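Local coordinates for protein M157 (Murid herpesvirus 1, PDB 2NYK) that acts as a viral MHC class I-like ligand for Ly49 receptors on mouse natural killer cells, at residues D77-K80 / M81-N84; G149-M152 / I153-V157. The protein carries 1 engineered substitution. One frame throughout, in Å; residues are numbered along the deposited sequence.

Contact 1 (D77-K80 / M81-N84)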
ATOM      1  N   ASP A  77       8.440 -15.344   3.305  1.00 26.36           N
ATOM      2  CA  ASP A  77       9.048 -16.257   4.282  1.00 27.29           C
ATOM      3  C   ASP A  77      10.495 -16.559   3.915  1.00 26.02           C
ATOM      4  O   ASP A  77      11.374 -16.474   4.746  1.00 27.19           O
ATOM      5  CB  ASP A  77       8.231 -17.561   4.370  1.00 28.16           C
ATOM      6  CG  ASP A  77       8.638 -18.429   5.552  1.00 31.80           C
ATOM      7  OD1 ASP A  77       8.571 -19.671   5.432  1.00 36.93           O
ATOM      8  OD2 ASP A  77       9.030 -17.876   6.594  1.00 35.72           O
ATOM      9  N   ILE A  78      10.732 -16.885   2.655  1.00 26.10           N
ATOM     10  CA  ILE A  78      12.078 -17.110   2.149  1.00 26.18           C
ATOM     11  C   ILE A  78      12.979 -15.869   2.282  1.00 27.23           C
ATOM     12  O   ILE A  78      14.127 -15.988   2.711  1.00 27.73           O
ATOM     13  CB  ILE A  78      12.057 -17.591   0.686  1.00 25.79           C
ATOM     14  CG1 ILE A  78      11.431 -19.000   0.594  1.00 25.80           C
ATOM     15  CG2 ILE A  78      13.468 -17.551   0.101  1.00 25.28           C
ATOM     16  CD1 ILE A  78      11.380 -19.569  -0.825  1.00 24.32           C
ATOM     17  N   GLN A  79      12.468 -14.693   1.910  1.00 26.90           N
ATOM     18  CA  GLN A  79      13.226 -13.449   2.096  1.00 27.48           C
ATOM     19  C   GLN A  79      13.532 -13.199   3.577  1.00 28.22           C
ATOM     20  O   GLN A  79      14.658 -12.858   3.933  1.00 28.93           O
ATOM     21  CB  GLN A  79      12.464 -12.242   1.504  1.00 27.32           C
ATOM     22  CG  GLN A  79      12.298 -12.256  -0.025  1.00 24.90           C
ATOM     23  CD  GLN A  79      13.616 -12.338  -0.781  1.00 25.47           C
ATOM     24  OE1 GLN A  79      14.647 -11.856  -0.316  1.00 28.18           O
ATOM     25  NE2 GLN A  79      13.585 -12.950  -1.961  1.00 26.72           N
ATOM     26  N   LYS A  80      12.543 -13.377   4.442  1.00 30.02           N
ATOM     27  CA  LYS A  80      12.790 -13.232   5.866  1.00 32.81           C
ATOM     28  C   LYS A  80      13.934 -14.134   6.348  1.00 34.26           C
ATOM     29  O   LYS A  80      14.850 -13.653   7.013  1.00 34.76           O
ATOM     30  CB  LYS A  80      11.524 -13.468   6.684  1.00 32.92           C
ATOM     31  CG  LYS A  80      11.602 -12.807   8.048  1.00 36.15           C
ATOM     32  CD  LYS A  80      10.380 -13.060   8.908  1.00 39.76           C
ATOM     33  CE  LYS A  80      10.420 -14.442   9.515  1.00 42.71           C
ATOM     34  NZ  LYS A  80       9.308 -14.641  10.477  1.00 45.96           N
ATOM     35  N   MET A  81      13.896 -15.419   5.996  1.00 35.74           N
ATOM     36  CA  MET A  81      14.951 -16.362   6.407  1.00 38.22           C
ATOM     37  C   MET A  81      16.310 -15.942   5.868  1.00 38.63           C
ATOM     38  O   MET A  81      17.315 -16.001   6.583  1.00 39.02           O
ATOM     39  CB  MET A  81      14.630 -17.789   5.954  1.00 38.16           C
ATOM     40  CG  MET A  81      13.379 -18.353   6.604  1.00 41.38           C
ATOM     41  SD  MET A  81      13.051 -20.086   6.246  1.00 47.36           S
ATOM     42  CE  MET A  81      12.645 -20.050   4.502  1.00 46.17           C
ATOM     43  N   ARG A  82      16.317 -15.508   4.612  1.00 39.08           N
ATOM     44  CA  ARG A  82      17.506 -14.995   3.950  1.00 40.11           C
ATOM     45  C   ARG A  82      18.129 -13.817   4.690  1.00 41.04           C
ATOM     46  O   ARG A  82      19.351 -13.779   4.874  1.00 41.04           O
ATOM     47  CB  ARG A  82      17.147 -14.565   2.537  1.00 40.08           C
ATOM     48  CG  ARG A  82      18.276 -14.005   1.735  1.00 40.48           C
ATOM     49  CD  ARG A  82      17.695 -13.285   0.559  1.00 42.81           C
ATOM     50  NE  ARG A  82      18.713 -12.802  -0.355  1.00 44.63           N
ATOM     51  CZ  ARG A  82      18.526 -11.793  -1.199  1.00 46.23           C
ATOM     52  NH1 ARG A  82      17.350 -11.161  -1.243  1.00 45.60           N
ATOM     53  NH2 ARG A  82      19.520 -11.414  -1.998  1.00 46.97           N
ATOM     54  N   LEU A  83      17.292 -12.859   5.094  1.00 42.15           N
ATOM     55  CA  LEU A  83      17.758 -11.673   5.817  1.00 43.63           C
ATOM     56  C   LEU A  83      18.279 -12.017   7.212  1.00 44.92           C
ATOM     57  O   LEU A  83      19.281 -11.456   7.643  1.00 45.16           O
ATOM     58  CB  LEU A  83      16.670 -10.600   5.916  1.00 42.78           C
ATOM     59  CG  LEU A  83      16.004  -9.974   4.684  1.00 43.13           C
ATOM     60  CD1 LEU A  83      15.337  -8.686   5.108  1.00 42.23           C
ATOM     61  CD2 LEU A  83      16.967  -9.729   3.512  1.00 41.34           C
ATOM     62  N   ASN A  84      17.592 -12.923   7.908  1.00 47.20           N
ATOM     63  CA  ASN A  84      18.046 -13.443   9.209  1.00 49.58           C
ATOM     64  C   ASN A  84      19.443 -14.012   9.107  1.00 50.80           C
ATOM     65  O   ASN A  84      20.281 -13.760   9.967  1.00 51.63           O
ATOM     66  CB  ASN A  84      17.129 -14.557   9.716  1.00 49.90           C
ATOM     67  CG  ASN A  84      15.768 -14.053  10.120  1.00 51.49           C
ATOM     68  OD1 ASN A  84      15.643 -13.048  10.818  1.00 54.70           O
ATOM     69  ND2 ASN A  84      14.728 -14.768   9.706  1.00 53.78           N
TER

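Contact 2 (G149-M152 / I153-V157)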
ATOM      1  N   GLY A 149      15.345 -14.008  -6.871  1.00 41.51           N
ATOM      2  CA  GLY A 149      14.118 -13.512  -6.247  1.00 37.77           C
ATOM      3  C   GLY A 149      13.060 -13.214  -7.277  1.00 35.85           C
ATOM      4  O   GLY A 149      11.965 -13.767  -7.221  1.00 35.75           O
ATOM      5  N   THR A 150      13.395 -12.359  -8.243  1.00 34.06           N
ATOM      6  CA  THR A 150      12.455 -12.006  -9.309  1.00 32.62           C
ATOM      7  C   THR A 150      12.018 -13.239 -10.122  1.00 33.88           C
ATOM      8  O   THR A 150      10.867 -13.308 -10.601  1.00 33.61           O
ATOM      9  CB  THR A 150      13.057 -10.917 -10.225  1.00 32.65           C
ATOM     10  OG1 THR A 150      13.347  -9.743  -9.440  1.00 28.62           O
ATOM     11  CG2 THR A 150      12.092 -10.550 -11.361  1.00 31.63           C
ATOM     12  N   TYR A 151      12.930 -14.206 -10.279  1.00 33.85           N
ATOM     13  CA  TYR A 151      12.631 -15.454 -10.993  1.00 33.99           C
ATOM     14  C   TYR A 151      11.380 -16.147 -10.420  1.00 32.45           C
ATOM     15  O   TYR A 151      10.484 -16.504 -11.166  1.00 32.40           O
ATOM     16  CB  TYR A 151      13.853 -16.399 -10.989  1.00 35.10           C
ATOM     17  CG  TYR A 151      13.492 -17.835 -11.318  1.00 39.74           C
ATOM     18  CD1 TYR A 151      13.274 -18.242 -12.645  1.00 42.92           C
ATOM     19  CD2 TYR A 151      13.330 -18.777 -10.301  1.00 43.33           C
ATOM     20  CE1 TYR A 151      12.925 -19.569 -12.949  1.00 46.25           C
ATOM     21  CE2 TYR A 151      12.971 -20.099 -10.594  1.00 46.84           C
ATOM     22  CZ  TYR A 151      12.773 -20.487 -11.913  1.00 47.69           C
ATOM     23  OH  TYR A 151      12.424 -21.800 -12.176  1.00 51.00           O
ATOM     24  N   MET A 152      11.332 -16.305  -9.096  1.00 31.38           N
ATOM     25  CA  MET A 152      10.196 -16.903  -8.398  1.00 30.46           C
ATOM     26  C   MET A 152       8.893 -16.162  -8.661  1.00 29.44           C
ATOM     27  O   MET A 152       7.855 -16.776  -8.884  1.00 29.26           O
ATOM     28  CB  MET A 152      10.463 -16.999  -6.894  1.00 31.25           C
ATOM     29  CG  MET A 152       9.270 -17.572  -6.081  1.00 34.30           C
ATOM     30  SD  MET A 152       9.618 -18.043  -4.357  1.00 39.51           S
ATOM     31  CE  MET A 152       9.900 -19.795  -4.498  1.00 42.11           C
ATOM     32  N   ILE A 153       8.935 -14.836  -8.596  1.00 28.40           N
ATOM     33  CA  ILE A 153       7.767 -14.034  -8.931  1.00 26.53           C
ATOM     34  C   ILE A 153       7.371 -14.240 -10.409  1.00 26.74           C
ATOM     35  O   ILE A 153       6.209 -14.522 -10.720  1.00 26.50           O
ATOM     36  CB  ILE A 153       8.037 -12.540  -8.607  1.00 26.56           C
ATOM     37  CG1 ILE A 153       8.220 -12.363  -7.084  1.00 25.26           C
ATOM     38  CG2 ILE A 153       6.885 -11.664  -9.142  1.00 24.47           C
ATOM     39  CD1 ILE A 153       8.916 -11.097  -6.742  1.00 32.63           C
ATOM     40  N   LYS A 154       8.349 -14.099 -11.306  1.00 26.21           N
ATOM     41  CA  LYS A 154       8.151 -14.294 -12.736  1.00 26.32           C
ATOM     42  C   LYS A 154       7.494 -15.646 -13.029  1.00 26.37           C
ATOM     43  O   LYS A 154       6.520 -15.725 -13.783  1.00 26.52           O
ATOM     44  CB  LYS A 154       9.495 -14.184 -13.474  1.00 27.01           C
ATOM     45  CG  LYS A 154       9.422 -14.523 -14.974  1.00 29.94           C
ATOM     46  CD  LYS A 154       8.452 -13.587 -15.706  1.00 33.98           C
ATOM     47  CE  LYS A 154       8.163 -14.085 -17.133  1.00 36.38           C
ATOM     48  NZ  LYS A 154       9.338 -13.845 -18.030  1.00 36.34           N
ATOM     49  N   SER A 155       8.012 -16.700 -12.405  1.00 25.69           N
ATOM     50  CA  SER A 155       7.513 -18.054 -12.624  1.00 25.96           C
ATOM     51  C   SER A 155       6.073 -18.275 -12.175  1.00 25.13           C
ATOM     52  O   SER A 155       5.474 -19.284 -12.522  1.00 24.68           O
ATOM     53  CB  SER A 155       8.418 -19.052 -11.922  1.00 25.68           C
ATOM     54  OG  SER A 155       9.757 -18.839 -12.313  1.00 29.83           O
ATOM     55  N   ASN A 156       5.528 -17.337 -11.403  1.00 24.33           N
ATOM     56  CA  ASN A 156       4.200 -17.502 -10.830  1.00 25.07           C
ATOM     57  C   ASN A 156       3.275 -16.341 -11.166  1.00 25.37           C
ATOM     58  O   ASN A 156       2.272 -16.134 -10.502  1.00 25.59           O
ATOM     59  CB  ASN A 156       4.316 -17.695  -9.312  1.00 24.95           C
ATOM     60  CG  ASN A 156       5.071 -18.962  -8.953  1.00 26.75           C
ATOM     61  OD1 ASN A 156       4.542 -20.059  -9.096  1.00 27.43           O
ATOM     62  ND2 ASN A 156       6.330 -18.816  -8.535  1.00 25.95           N
ATOM     63  N   VAL A 157       3.622 -15.584 -12.200  1.00 25.77           N
ATOM     64  CA  VAL A 157       2.865 -14.385 -12.573  1.00 26.27           C
ATOM     65  C   VAL A 157       1.373 -14.688 -12.778  1.00 26.10           C
ATOM     66  O   VAL A 157       0.511 -14.018 -12.186  1.00 24.75           O
ATOM     67  CB  VAL A 157       3.462 -13.715 -13.839  1.00 26.64           C
ATOM     68  CG1 VAL A 157       2.636 -12.492 -14.268  1.00 27.91           C
ATOM     69  CG2 VAL A 157       4.867 -13.283 -13.550  1.00 28.18           C
TER

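Contact 1 (D77-K80 / M81-N84)
At the edge of the Arg-82 guanidinium, and close to its plane, lies the side-chain oxygen of Gln-79, one turn back on the long helix 71-90 of this MHC class I-like platform. NH1 of Arg-82 donates to OE1 of Gln-79 over 2.9 Å, with an N-H...O angle of 151°. The donor sits in the plane of the amide, on a lone pair of OE1, yet the amide and guanidinium planes stand 80° apart, so the two groups meet without stacking. Both side chains run alongside each other in the same direction. Arg-82 does so on a chain extended from CG to NE, whereas the shorter Gln-79 bends at chi2 (-57°), which carries its amide alongside the arginine chain. Both touch Tyr-101 of strand 96-106; their long flexible chains suit a place where a polar end can be paired along the helix. Leu-83, wholly apolar, faces Ile-97 and Val-99 in the buried layer, and its CG lies 3.3 Å from the Gln-79 O that accepts its own backbone N-H.

On the outer flank Met-81, bent at its last torsion, curls back to bring CE to 4.2 Å from Ile-78 CG1, a thin apolar patch on an exposed surface. On the side toward strands 21-30 and 35-41 Lys-80 and Asn-84 cross. The long aliphatic chain of Lys-80 suits contact with Val-27 and Val-29 and reaches His-35 and Arg-37. Lys-80 O accepts from Asn-84 N at 3.0 Å; Asn-84 ND2 is slightly nearer to Lys-80 O, at 2.9 Å, but its angle is too poor for a hydrogen bond.

Contact 2 (G149-M152 / I153-V157)
Met-152 and Asn-156 cross one turn apart, CG of Met-152 lying 4.0 Å from ND2 of Asn-156, near the join between helices 148-154 and 157-173. The more telling link is polar: ND2 donates to the carbonyl O of Met-152 at 2.6 Å, with an N-H...O angle of 149° and a modest tilt from the carbonyl plane. An asparagine fits here because its short amide can reach back to a backbone carbonyl one turn earlier. The methionine, with CG anti to its backbone N (chi1 178°), sends its long flexible chain to Ile-71 and Ile-78 of helix 71-90.

Ile-153 is the buried anchor. CB lies 3.5 Å from Thr-150 O, and the side chain touches Phe-75 of helix 71-90 and Cys-103 and Phe-105 of strand 96-106, a buried place that suits a branched apolar chain. Its own N-H makes a weak bond to Gly-149 O, at 3.5 Å; the next one, Lys-154 N to Thr-150 O, is much tighter at 2.7 Å.

On the exposed side Tyr-151 and Ser-155 pair. The serine OG donates to Tyr-151 O over 2.7 Å, arriving from 44° above the carbonyl plane, while Ser-155 N uses the same oxygen at 2.8 Å. OG also sits 3.3 Å above the tyrosine ring plane, offset toward the rim; a small hydroxyl residue can sit there and still bond the carbonyl. Lys-154 to Val-157 form a type I beta turn, and Asn-156 stands at the N-cap position of helix 157-173, though its side chain, turned back to Met-152, makes no capping bond. Together 148-154 and 157-173 form a broken helix, consistent with the second helical wall of MHC class I-like platforms.

In the fold
Contacts 1 and 2 lie on the two facing helices of the platform, 71-90 and 148-154, with centres about 16 Å apart, and they touch where Ile-78 CD1 packs against Met-152 CE at 4.0 Å. Each is partly buried: Gln-79 and Leu-83 in the first, Thr-150 and Ile-153 in the second, face the shared sheet, while Met-81, Tyr-151 and Ser-155 are exposed, and Ile-78, though exposed, meets Met-152 across the helices. Their chemistry follows their place. Contact 1, inside a long uninterrupted helix, has its backbone bonds in regular series and joins side chain to side chain. Contact 2, at a break between helices, turns side-chain donors onto backbone carbonyls.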